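Local coordinates for hypothetical conserved protein (Geobacillus kaustophilus, PDB 2PCS) that is of unknown function but belongs to the CoxG family of the Bet v 1-like clan and probably binds a small ligand, at residues I27-M33 with D137-I142; D44-L50 with Y61-V67; P73-L79 with A91-L97. One frame throughout, in Å; residues are numbered along the deposited sequence.

All three interactions lie in one CoxG-family fold, where helices pack over an antiparallel sheet. Interactions 2 and 3 are hairpin pairings within that sheet, held chiefly by backbone hydrogen bonds. Interaction 1 is a helix-helix contact that counts as a surface contact, few of its residues being buried. It has no hydrogen bond between its segments and rests on side-chain packing. The two hairpins are partly buried. Strands 59-71 and 75-84 are sheet neighbours, so Val-67 of interaction 2 packs on Tyr-76 and Leu-78 of interaction 3. Ile-32 of interaction 1 touches Leu-50 of interaction 2. Phe-138, Ile-65 and Tyr-76, one from each contact, each lie close to bound unidentified ligand.

Interaction 1: residues I27-M33 with D137-I142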
loop_
_atom_site.group_PDB
_atom_site.type_symbol
_atom_site.label_atom_id
_atom_site.label_comp_id
_atom_site.label_asym_id
_atom_site.label_seq_id
_atom_site.Cartn_x
_atom_site.Cartn_y
_atom_site.Cartn_z
ATOM N N ILE A 27 -6.677 -10.478 -3.501
ATOM C CA ILE A 27 -6.680 -10.084 -2.117
ATOM C C ILE A 27 -6.315 -8.576 -1.963
ATOM O O ILE A 27 -6.878 -7.871 -1.098
ATOM C CB ILE A 27 -5.687 -11.010 -1.310
ATOM C CG1 ILE A 27 -6.082 -12.488 -1.464
ATOM C CG2 ILE A 27 -5.505 -10.555 0.182
ATOM C CD1 ILE A 27 -7.261 -12.916 -0.600
ATOM N N LEU A 28 -5.369 -8.103 -2.779
ATOM C CA LEU A 28 -4.960 -6.721 -2.740
ATOM C C LEU A 28 -6.124 -5.814 -3.159
ATOM O O LEU A 28 -6.463 -4.858 -2.446
ATOM C CB LEU A 28 -3.741 -6.481 -3.635
ATOM C CG LEU A 28 -2.426 -7.193 -3.292
ATOM C CD1 LEU A 28 -1.474 -7.313 -4.524
ATOM C CD2 LEU A 28 -1.720 -6.532 -2.143
ATOM N N SER A 29 -6.742 -6.112 -4.301
ATOM C CA SER A 29 -7.932 -5.378 -4.744
ATOM C C SER A 29 -8.947 -5.124 -3.644
ATOM O O SER A 29 -9.492 -4.028 -3.542
ATOM C CB SER A 29 -8.650 -6.097 -5.871
ATOM O OG SER A 29 -9.454 -5.132 -6.538
ATOM N N LYS A 30 -9.157 -6.158 -2.830
ATOM C CA LYS A 30 -10.032 -6.156 -1.700
ATOM C C LYS A 30 -9.491 -5.351 -0.549
ATOM O O LYS A 30 -10.259 -4.720 0.155
ATOM C CB LYS A 30 -10.264 -7.602 -1.254
ATOM C CG LYS A 30 -11.508 -8.255 -1.859
ATOM C CD LYS A 30 -11.410 -9.812 -2.038
ATOM C CE LYS A 30 -12.812 -10.358 -2.477
ATOM N NZ LYS A 30 -12.830 -11.779 -3.015
ATOM N N CYS A 31 -8.179 -5.362 -0.333
ATOM C CA CYS A 31 -7.586 -4.613 0.820
ATOM C C CYS A 31 -7.181 -3.150 0.560
ATOM O O CYS A 31 -6.905 -2.414 1.505
ATOM C CB CYS A 31 -6.418 -5.388 1.436
ATOM S SG CYS A 31 -6.828 -7.103 1.887
ATOM N N ILE A 32 -7.103 -2.731 -0.702
ATOM C CA ILE A 32 -6.743 -1.327 -1.029
ATOM C C ILE A 32 -8.022 -0.563 -0.965
ATOM O O ILE A 32 -8.995 -0.938 -1.600
ATOM C CB ILE A 32 -6.186 -1.170 -2.462
ATOM C CG1 ILE A 32 -4.799 -1.801 -2.576
ATOM C CG2 ILE A 32 -6.150 0.289 -2.906
ATOM C CD1 ILE A 32 -4.397 -2.077 -4.030
ATOM N N MET A 33 -8.053 0.516 -0.223
ATOM C CA MET A 33 -9.323 1.224 -0.134
ATOM C C MET A 33 -9.702 1.945 -1.418
ATOM O O MET A 33 -8.884 2.633 -2.027
ATOM C CB MET A 33 -9.318 2.203 1.019
ATOM C CG MET A 33 -10.623 2.153 1.837
ATOM S SD MET A 33 -10.872 3.805 2.403
ATOM C CE MET A 33 -9.647 3.968 3.691
ATOM N N ASP A 137 -5.394 0.938 7.176
ATOM C CA ASP A 137 -6.544 0.245 6.683
ATOM C C ASP A 137 -6.205 -0.934 5.765
ATOM O O ASP A 137 -6.882 -1.993 5.764
ATOM C CB ASP A 137 -7.465 1.208 5.931
ATOM C CG ASP A 137 -8.770 0.524 5.535
ATOM O OD1 ASP A 137 -9.563 0.209 6.466
ATOM O OD2 ASP A 137 -8.957 0.225 4.327
ATOM N N PHE A 138 -5.150 -0.759 4.970
ATOM C CA PHE A 138 -4.647 -1.883 4.156
ATOM C C PHE A 138 -4.086 -3.000 5.054
ATOM O O PHE A 138 -4.386 -4.175 4.878
ATOM C CB PHE A 138 -3.574 -1.378 3.204
ATOM C CG PHE A 138 -2.887 -2.473 2.437
ATOM C CD1 PHE A 138 -3.490 -3.056 1.305
ATOM C CD2 PHE A 138 -1.644 -2.932 2.840
ATOM C CE1 PHE A 138 -2.851 -4.061 0.600
ATOM C CE2 PHE A 138 -1.003 -3.941 2.110
ATOM C CZ PHE A 138 -1.574 -4.477 0.989
ATOM N N PHE A 139 -3.251 -2.634 6.004
ATOM C CA PHE A 139 -2.655 -3.664 6.854
ATOM C C PHE A 139 -3.721 -4.348 7.735
ATOM O O PHE A 139 -3.604 -5.537 8.054
ATOM C CB PHE A 139 -1.472 -3.106 7.640
ATOM C CG PHE A 139 -0.248 -2.936 6.804
ATOM C CD1 PHE A 139 0.516 -1.794 6.892
ATOM C CD2 PHE A 139 0.125 -3.915 5.910
ATOM C CE1 PHE A 139 1.649 -1.619 6.088
ATOM C CE2 PHE A 139 1.252 -3.755 5.090
ATOM C CZ PHE A 139 2.008 -2.590 5.182
ATOM N N LYS A 140 -4.799 -3.596 8.036
ATOM C CA LYS A 140 -5.946 -4.098 8.795
ATOM C C LYS A 140 -6.660 -5.157 7.997
ATOM O O LYS A 140 -7.018 -6.195 8.535
ATOM C CB LYS A 140 -6.918 -2.956 9.134
ATOM C CG LYS A 140 -8.195 -3.407 9.849
ATOM C CD LYS A 140 -9.350 -2.406 9.758
ATOM C CE LYS A 140 -10.670 -3.048 10.320
ATOM N NZ LYS A 140 -11.803 -2.023 10.458
ATOM N N LYS A 141 -6.890 -4.920 6.708
ATOM C CA LYS A 141 -7.660 -5.909 5.949
ATOM C C LYS A 141 -6.804 -7.108 5.594
ATOM O O LYS A 141 -7.319 -8.228 5.462
ATOM C CB LYS A 141 -8.328 -5.302 4.711
ATOM C CG LYS A 141 -9.481 -4.313 4.999
ATOM C CD LYS A 141 -9.462 -3.176 3.985
ATOM C CE LYS A 141 -10.836 -2.628 3.555
ATOM N NZ LYS A 141 -10.676 -1.719 2.319
ATOM N N ILE A 142 -5.499 -6.880 5.429
ATOM C CA ILE A 142 -4.563 -7.968 5.170
ATOM C C ILE A 142 -4.543 -8.871 6.390
ATOM O O ILE A 142 -4.525 -10.083 6.256
ATOM C CB ILE A 142 -3.103 -7.476 4.898
ATOM C CG1 ILE A 142 -2.956 -6.867 3.520
ATOM C CG2 ILE A 142 -2.115 -8.621 4.980
ATOM C CD1 ILE A 142 -3.269 -7.794 2.444
#
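Ile-27 meets Ile-142 where helix 25-31 passes the long helix 124-148. The pairing belongs to a helix-grip fold, as in the Bet v 1-like clan, in which a long C-terminal helix and two short helices lie against a curved sheet. The axes of the two segments come within 9.4 Å and their directions differ by 129°. Ile-27 comes nearest with CG2, 4.2 Å from CD1 of Ile-142. Leu-28 follows with CD2 at the edge of the Phe-138 ring, in its plane, 3.7 Å from CZ. Leu-28 also touches Leu-38 of the sheet.

Cys-31 has the largest share of the contact. Its CB packs on the ring atom CD1 of Phe-138, and its SG touches both CB of Lys-141 and CD1 of Ile-142, 3.7 Å from each. The carbonyl O of Cys-31 takes a CA-H...O contact from Phe-138 CA at 3.5 Å and lies at the edge of the ring. Phe-138 reaches here because its CG is anti to the backbone N (chi1 174°). Over one face of the ring lies CG1 of Ile-142, from the same helix.

At Ile-32 the chain leaves the helix, and CG1 is in loose contact with the ring. Met-33 then bends across Asp-137 at about a right angle. Asp-137 and Lys-141, one helical turn apart, form a salt bridge whose hydrogen bond is weak, NZ 3.3 Å from OD2. Met-33 CG rests against that pair, 3.6 Å from Asp-137 OD2 and 3.9 Å from Lys-141 NZ.

Interaction 2: residues D44-L50 with Y61-V67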
loop_
_atom_site.group_PDB
_atom_site.type_symbol
_atom_site.label_atom_id
_atom_site.label_comp_id
_atom_site.label_asym_id
_atom_site.label_seq_id
_atom_site.Cartn_x
_atom_site.Cartn_y
_atom_site.Cartn_z
ATOM N N ASP A 44 4.079 -7.993 -13.513
ATOM C CA ASP A 44 4.106 -7.457 -12.146
ATOM C C ASP A 44 3.629 -5.979 -12.122
ATOM O O ASP A 44 4.135 -5.155 -11.359
ATOM C CB ASP A 44 5.511 -7.663 -11.560
ATOM C CG ASP A 44 5.886 -9.182 -11.462
ATOM O OD1 ASP A 44 5.008 -9.991 -11.047
ATOM O OD2 ASP A 44 7.045 -9.560 -11.775
ATOM N N LYS A 45 2.669 -5.676 -13.010
ATOM C CA LYS A 45 2.210 -4.308 -13.301
ATOM C C LYS A 45 0.700 -4.320 -13.429
ATOM O O LYS A 45 0.156 -5.038 -14.273
ATOM C CB LYS A 45 2.826 -3.794 -14.583
ATOM C CG LYS A 45 2.645 -2.326 -14.837
ATOM C CD LYS A 45 3.402 -1.983 -16.108
ATOM C CE LYS A 45 3.490 -0.512 -16.416
ATOM N NZ LYS A 45 4.883 -0.177 -16.884
ATOM N N TYR A 46 0.034 -3.548 -12.569
ATOM C CA TYR A 46 -1.417 -3.491 -12.545
ATOM C C TYR A 46 -1.915 -2.073 -12.753
ATOM O O TYR A 46 -1.168 -1.100 -12.592
ATOM C CB TYR A 46 -1.981 -4.049 -11.236
ATOM C CG TYR A 46 -1.404 -5.385 -10.920
ATOM C CD1 TYR A 46 -0.064 -5.498 -10.524
ATOM C CD2 TYR A 46 -2.166 -6.541 -11.047
ATOM C CE1 TYR A 46 0.515 -6.711 -10.285
ATOM C CE2 TYR A 46 -1.594 -7.791 -10.783
ATOM C CZ TYR A 46 -0.243 -7.859 -10.400
ATOM O OH TYR A 46 0.371 -9.074 -10.124
ATOM N N LYS A 47 -3.194 -2.006 -13.120
ATOM C CA LYS A 47 -3.926 -0.784 -13.266
ATOM C C LYS A 47 -5.037 -0.892 -12.236
ATOM O O LYS A 47 -5.815 -1.853 -12.200
ATOM C CB LYS A 47 -4.484 -0.615 -14.682
ATOM C CG LYS A 47 -5.226 0.730 -14.942
ATOM C CD LYS A 47 -5.039 1.178 -16.376
ATOM C CE LYS A 47 -6.262 1.922 -16.952
ATOM N NZ LYS A 47 -5.957 3.348 -17.334
ATOM N N ALA A 48 -5.059 0.091 -11.357
ATOM C CA ALA A 48 -6.056 0.140 -10.335
ATOM C C ALA A 48 -7.016 1.308 -10.627
ATOM O O ALA A 48 -6.591 2.414 -10.990
ATOM C CB ALA A 48 -5.389 0.272 -8.989
ATOM N N ASP A 49 -8.313 1.013 -10.529
ATOM C CA ASP A 49 -9.383 2.018 -10.609
ATOM C C ASP A 49 -9.782 2.363 -9.160
ATOM O O ASP A 49 -10.413 1.554 -8.483
ATOM C CB ASP A 49 -10.569 1.454 -11.423
ATOM C CG ASP A 49 -11.891 2.282 -11.248
ATOM O OD1 ASP A 49 -11.842 3.541 -11.142
ATOM O OD2 ASP A 49 -12.986 1.662 -11.241
ATOM N N LEU A 50 -9.363 3.525 -8.673
ATOM C CA LEU A 50 -9.600 3.871 -7.253
ATOM C C LEU A 50 -10.700 4.923 -7.094
ATOM O O LEU A 50 -10.645 6.004 -7.688
ATOM C CB LEU A 50 -8.305 4.346 -6.563
ATOM C CG LEU A 50 -7.132 3.371 -6.601
ATOM C CD1 LEU A 50 -5.813 4.031 -6.244
ATOM C CD2 LEU A 50 -7.368 2.202 -5.721
ATOM N N TYR A 61 -9.336 8.083 -9.191
ATOM C CA TYR A 61 -7.942 8.113 -9.581
ATOM C C TYR A 61 -7.690 6.858 -10.305
ATOM O O TYR A 61 -8.289 5.860 -9.974
ATOM C CB TYR A 61 -7.037 8.149 -8.354
ATOM C CG TYR A 61 -7.226 9.302 -7.430
ATOM C CD1 TYR A 61 -6.397 10.383 -7.513
ATOM C CD2 TYR A 61 -8.252 9.305 -6.463
ATOM C CE1 TYR A 61 -6.503 11.446 -6.639
ATOM C CE2 TYR A 61 -8.398 10.384 -5.574
ATOM C CZ TYR A 61 -7.489 11.440 -5.657
ATOM O OH TYR A 61 -7.593 12.540 -4.818
ATOM N N ASP A 62 -6.815 6.925 -11.293
ATOM C CA ASP A 62 -6.223 5.728 -11.899
ATOM C C ASP A 62 -4.777 5.637 -11.458
ATOM O O ASP A 62 -4.092 6.653 -11.375
ATOM C CB ASP A 62 -6.334 5.755 -13.426
ATOM C CG ASP A 62 -7.782 5.602 -13.886
ATOM O OD1 ASP A 62 -8.287 6.482 -14.609
ATOM O OD2 ASP A 62 -8.456 4.633 -13.470
ATOM N N ALA A 63 -4.332 4.414 -11.152
ATOM C CA ALA A 63 -3.014 4.202 -10.594
ATOM C C ALA A 63 -2.366 3.099 -11.349
ATOM O O ALA A 63 -2.999 2.088 -11.575
ATOM C CB ALA A 63 -3.122 3.801 -9.080
ATOM N N ILE A 64 -1.111 3.298 -11.742
ATOM C CA ILE A 64 -0.265 2.198 -12.184
ATOM C C ILE A 64 0.591 1.724 -10.987
ATOM O O ILE A 64 1.298 2.507 -10.362
ATOM C CB ILE A 64 0.668 2.553 -13.401
ATOM C CG1 ILE A 64 -0.101 3.145 -14.616
ATOM C CG2 ILE A 64 1.438 1.328 -13.837
ATOM C CD1 ILE A 64 -1.350 2.382 -15.018
ATOM N N ILE A 65 0.506 0.439 -10.684
ATOM C CA ILE A 65 1.261 -0.147 -9.576
ATOM C C ILE A 65 2.144 -1.231 -10.146
ATOM O O ILE A 65 1.607 -2.223 -10.656
ATOM C CB ILE A 65 0.296 -0.801 -8.532
ATOM C CG1 ILE A 65 -0.780 0.194 -8.099
ATOM C CG2 ILE A 65 1.066 -1.335 -7.324
ATOM C CD1 ILE A 65 -1.898 -0.451 -7.303
ATOM N N GLU A 66 3.470 -1.021 -10.081
ATOM C CA GLU A 66 4.477 -2.025 -10.452
ATOM C C GLU A 66 5.225 -2.632 -9.242
ATOM O O GLU A 66 5.837 -1.912 -8.471
ATOM C CB GLU A 66 5.493 -1.475 -11.448
ATOM C CG GLU A 66 6.253 -2.637 -12.139
ATOM C CD GLU A 66 7.377 -2.193 -13.079
ATOM O OE1 GLU A 66 8.104 -3.088 -13.649
ATOM O OE2 GLU A 66 7.542 -0.951 -13.233
ATOM N N VAL A 67 5.148 -3.955 -9.096
ATOM C CA VAL A 67 5.952 -4.714 -8.124
ATOM C C VAL A 67 7.335 -5.067 -8.714
ATOM O O VAL A 67 7.407 -5.771 -9.691
ATOM C CB VAL A 67 5.182 -5.987 -7.646
ATOM C CG1 VAL A 67 5.763 -6.537 -6.360
ATOM C CG2 VAL A 67 3.702 -5.667 -7.412
#
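The carbonyl O of Asp-44 is approached by two groups of strand 59-71. Val-67 N donates a hydrogen bond to it at 2.8 Å. Glu-66 CA adds a CA-H...O contact at 3.3 Å. The same scheme runs through this antiparallel hairpin, which belongs to the curved sheet of the fold. Tyr-46, Ala-48 and Leu-50 form the hydrogen-bonded pairs with Ile-65, Ala-63 and Tyr-61, each with a bond in both directions.

The face with Tyr-46, Ala-48 and Leu-50 is mainly apolar. Ala-48 CB lies 3.9 Å from Ile-65 CD1. Leu-50 CD1 packs at the same distance on Ala-63 CB. The small alanines probably leave room for Ile-65 and Leu-50 to reach across to the opposite strand. Tyr-46 turns its ring edge to the backbone, with CD1 3.7 Å from Ile-65 O in the ring plane. The hydroxyl of Tyr-61 is hydrogen-bonded to Val-57 O, outside the two segments.

The other face carries charge and aliphatic chain. Lys-45 lays its CE against CG2 of Ile-64, 3.8 Å away. Its CG is anti to the backbone N (chi1 -168°), which sends the chain over the neighbouring strand. NZ stays 4.6 Å from Glu-66 OE2, beyond a salt bridge. Asp-49 OD1 and Asp-62 OD2, like charges, lie 4.3 Å apart. The pairing therefore rests on backbone bonds and apolar packing, while the charges probably contribute only weakly.

Interaction 3: residues P73-L79 with A91-L97; sequences PYHYKLL and AEGVIDL
Five backbone hydrogen bonds join Tyr-74, Tyr-76 and Leu-78 to Leu-97, Ile-95 and Gly-93. Tyr-76 and Ile-95 bond in both directions, as do Leu-78 and Gly-93. Leu-97 N reaches Tyr-74 O at 2.7 Å.

One side-chain bond is added. His-75 ND1 donates to Asp-96 OD1 at 2.6 Å. The carboxylate oxygen lies in the ring plane, but the donor meets it from above the carboxylate plane. The two groups lie side by side, their planes 33° apart. NE2 is bonded to Asp-69, so the ring is fixed at both nitrogens. Val-94 CG1 is in van der Waals contact with His-75 CE1 at 3.4 Å. A leucine in place of His-75 would probably leave the carboxylates of Asp-96 and Asp-69 without this shared partner.

Among apolar contacts, Ile-95 lies over one face of the Tyr-76 ring. Its CB makes a CH-pi contact 4.0 Å from the ring centroid. Tyr-76 CG sits between the backbone N and the carbonyl carbon (chi1 60°), which turns the ring over Ile-95.

Tyr-74 and His-75 both face Lys-71, a classic beta bulge where strand 59-71 meets strand 75-84, beside a hairpin consistent with the antiparallel sheet of Bet v 1-like proteins.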
loop_
_atom_site.group_PDB
_atom_site.type_symbol
_atom_site.label_atom_id
_atom_site.label_comp_id
_atom_site.label_asym_id
_atom_site.label_seq_id
_atom_site.Cartn_x
_atom_site.Cartn_y
_atom_site.Cartn_z
ATOM N N PRO A 73 10.244 -15.187 0.038
ATOM C CA PRO A 73 9.002 -14.563 0.392
ATOM C C PRO A 73 9.249 -13.332 1.350
ATOM O O PRO A 73 8.460 -13.104 2.260
ATOM C CB PRO A 73 8.337 -15.710 1.139
ATOM C CG PRO A 73 9.524 -16.205 2.052
ATOM C CD PRO A 73 10.696 -16.141 1.089
ATOM N N TYR A 74 10.283 -12.518 1.136
ATOM C CA TYR A 74 10.630 -11.534 2.162
ATOM C C TYR A 74 10.861 -10.065 1.768
ATOM O O TYR A 74 10.974 -9.218 2.630
ATOM C CB TYR A 74 11.892 -12.011 2.939
ATOM C CG TYR A 74 13.118 -12.017 2.062
ATOM C CD1 TYR A 74 13.429 -13.141 1.265
ATOM C CD2 TYR A 74 13.955 -10.915 2.008
ATOM C CE1 TYR A 74 14.553 -13.148 0.445
ATOM C CE2 TYR A 74 15.079 -10.907 1.176
ATOM C CZ TYR A 74 15.368 -12.031 0.396
ATOM O OH TYR A 74 16.469 -12.011 -0.452
ATOM N N HIS A 75 11.003 -9.729 0.511
ATOM C CA HIS A 75 11.273 -8.352 0.169
ATOM C C HIS A 75 10.672 -7.968 -1.185
ATOM O O HIS A 75 10.757 -8.728 -2.128
ATOM C CB HIS A 75 12.759 -8.139 0.146
ATOM C CG HIS A 75 13.174 -6.886 -0.567
ATOM N ND1 HIS A 75 13.483 -5.719 0.094
ATOM C CD2 HIS A 75 13.324 -6.625 -1.889
ATOM C CE1 HIS A 75 13.826 -4.794 -0.787
ATOM N NE2 HIS A 75 13.759 -5.329 -1.998
ATOM N N TYR A 76 10.078 -6.779 -1.309
ATOM C CA TYR A 76 9.829 -6.199 -2.654
ATOM C C TYR A 76 9.821 -4.680 -2.670
ATOM O O TYR A 76 9.902 -4.025 -1.619
ATOM C CB TYR A 76 8.588 -6.771 -3.293
ATOM C CG TYR A 76 7.343 -6.524 -2.490
ATOM C CD1 TYR A 76 7.051 -7.303 -1.337
ATOM C CD2 TYR A 76 6.459 -5.503 -2.845
ATOM C CE1 TYR A 76 5.879 -7.069 -0.576
ATOM C CE2 TYR A 76 5.292 -5.259 -2.115
ATOM C CZ TYR A 76 5.010 -6.028 -0.978
ATOM O OH TYR A 76 3.849 -5.774 -0.278
ATOM N N LYS A 77 9.791 -4.107 -3.882
ATOM C CA LYS A 77 9.642 -2.680 -4.062
ATOM C C LYS A 77 8.379 -2.396 -4.848
ATOM O O LYS A 77 7.943 -3.223 -5.615
ATOM C CB LYS A 77 10.869 -2.083 -4.734
ATOM C CG LYS A 77 12.106 -2.261 -3.897
ATOM C CD LYS A 77 13.293 -1.495 -4.510
ATOM C CE LYS A 77 14.478 -1.291 -3.545
ATOM N NZ LYS A 77 15.759 -1.221 -4.370
ATOM N N LEU A 78 7.768 -1.232 -4.606
ATOM C CA LEU A 78 6.566 -0.807 -5.329
ATOM C C LEU A 78 6.802 0.508 -6.018
ATOM O O LEU A 78 7.370 1.409 -5.412
ATOM C CB LEU A 78 5.364 -0.633 -4.391
ATOM C CG LEU A 78 4.609 -1.845 -3.877
ATOM C CD1 LEU A 78 3.364 -1.237 -3.216
ATOM C CD2 LEU A 78 4.193 -2.964 -4.929
ATOM N N LEU A 79 6.367 0.626 -7.269
ATOM C CA LEU A 79 6.356 1.937 -7.947
ATOM C C LEU A 79 4.918 2.242 -8.232
ATOM O O LEU A 79 4.220 1.397 -8.804
ATOM C CB LEU A 79 7.147 1.908 -9.249
ATOM C CG LEU A 79 8.564 1.291 -9.215
ATOM C CD1 LEU A 79 9.139 1.199 -10.651
ATOM C CD2 LEU A 79 9.500 2.154 -8.312
ATOM N N ALA A 91 5.040 7.648 -6.435
ATOM C CA ALA A 91 5.576 7.053 -5.231
ATOM C C ALA A 91 6.459 5.794 -5.457
ATOM O O ALA A 91 6.223 5.005 -6.342
ATOM C CB ALA A 91 4.411 6.725 -4.300
ATOM N N GLU A 92 7.458 5.613 -4.618
ATOM C CA GLU A 92 8.127 4.313 -4.497
ATOM C C GLU A 92 8.146 3.874 -3.027
ATOM O O GLU A 92 8.200 4.723 -2.106
ATOM C CB GLU A 92 9.551 4.303 -5.148
ATOM C CG GLU A 92 10.336 5.581 -4.920
ATOM C CD GLU A 92 11.774 5.606 -5.524
ATOM O OE1 GLU A 92 12.655 6.245 -4.854
ATOM O OE2 GLU A 92 12.017 5.039 -6.661
ATOM N N GLY A 93 8.061 2.568 -2.810
ATOM C CA GLY A 93 8.216 2.027 -1.481
ATOM C C GLY A 93 9.030 0.776 -1.512
ATOM O O GLY A 93 9.185 0.159 -2.575
ATOM N N VAL A 94 9.538 0.398 -0.341
ATOM C CA VAL A 94 10.259 -0.843 -0.121
ATOM C C VAL A 94 9.606 -1.571 1.049
ATOM O O VAL A 94 9.319 -0.982 2.103
ATOM C CB VAL A 94 11.727 -0.577 0.242
ATOM C CG1 VAL A 94 12.500 -1.872 0.298
ATOM C CG2 VAL A 94 12.416 0.432 -0.749
ATOM N N ILE A 95 9.354 -2.863 0.863
ATOM C CA ILE A 95 8.803 -3.684 1.903
ATOM C C ILE A 95 9.754 -4.872 2.250
ATOM O O ILE A 95 10.215 -5.603 1.362
ATOM C CB ILE A 95 7.446 -4.240 1.477
ATOM C CG1 ILE A 95 6.382 -3.129 1.350
ATOM C CG2 ILE A 95 6.948 -5.281 2.415
ATOM C CD1 ILE A 95 6.414 -2.462 0.045
ATOM N N ASP A 96 9.967 -5.088 3.549
ATOM C CA ASP A 96 10.771 -6.203 4.036
ATOM C C ASP A 96 9.966 -6.976 5.074
ATOM O O ASP A 96 9.290 -6.370 5.940
ATOM C CB ASP A 96 12.078 -5.685 4.613
ATOM C CG ASP A 96 13.024 -5.159 3.524
ATOM O OD1 ASP A 96 13.476 -5.964 2.688
ATOM O OD2 ASP A 96 13.336 -3.931 3.490
ATOM N N LEU A 97 9.964 -8.302 4.934
ATOM C CA LEU A 97 9.352 -9.144 5.940
ATOM C C LEU A 97 10.467 -9.779 6.815
ATOM O O LEU A 97 11.506 -10.278 6.286
ATOM C CB LEU A 97 8.429 -10.185 5.307
ATOM C CG LEU A 97 7.234 -9.741 4.453
ATOM C CD1 LEU A 97 6.424 -10.935 3.972
ATOM C CD2 LEU A 97 6.348 -8.865 5.284
#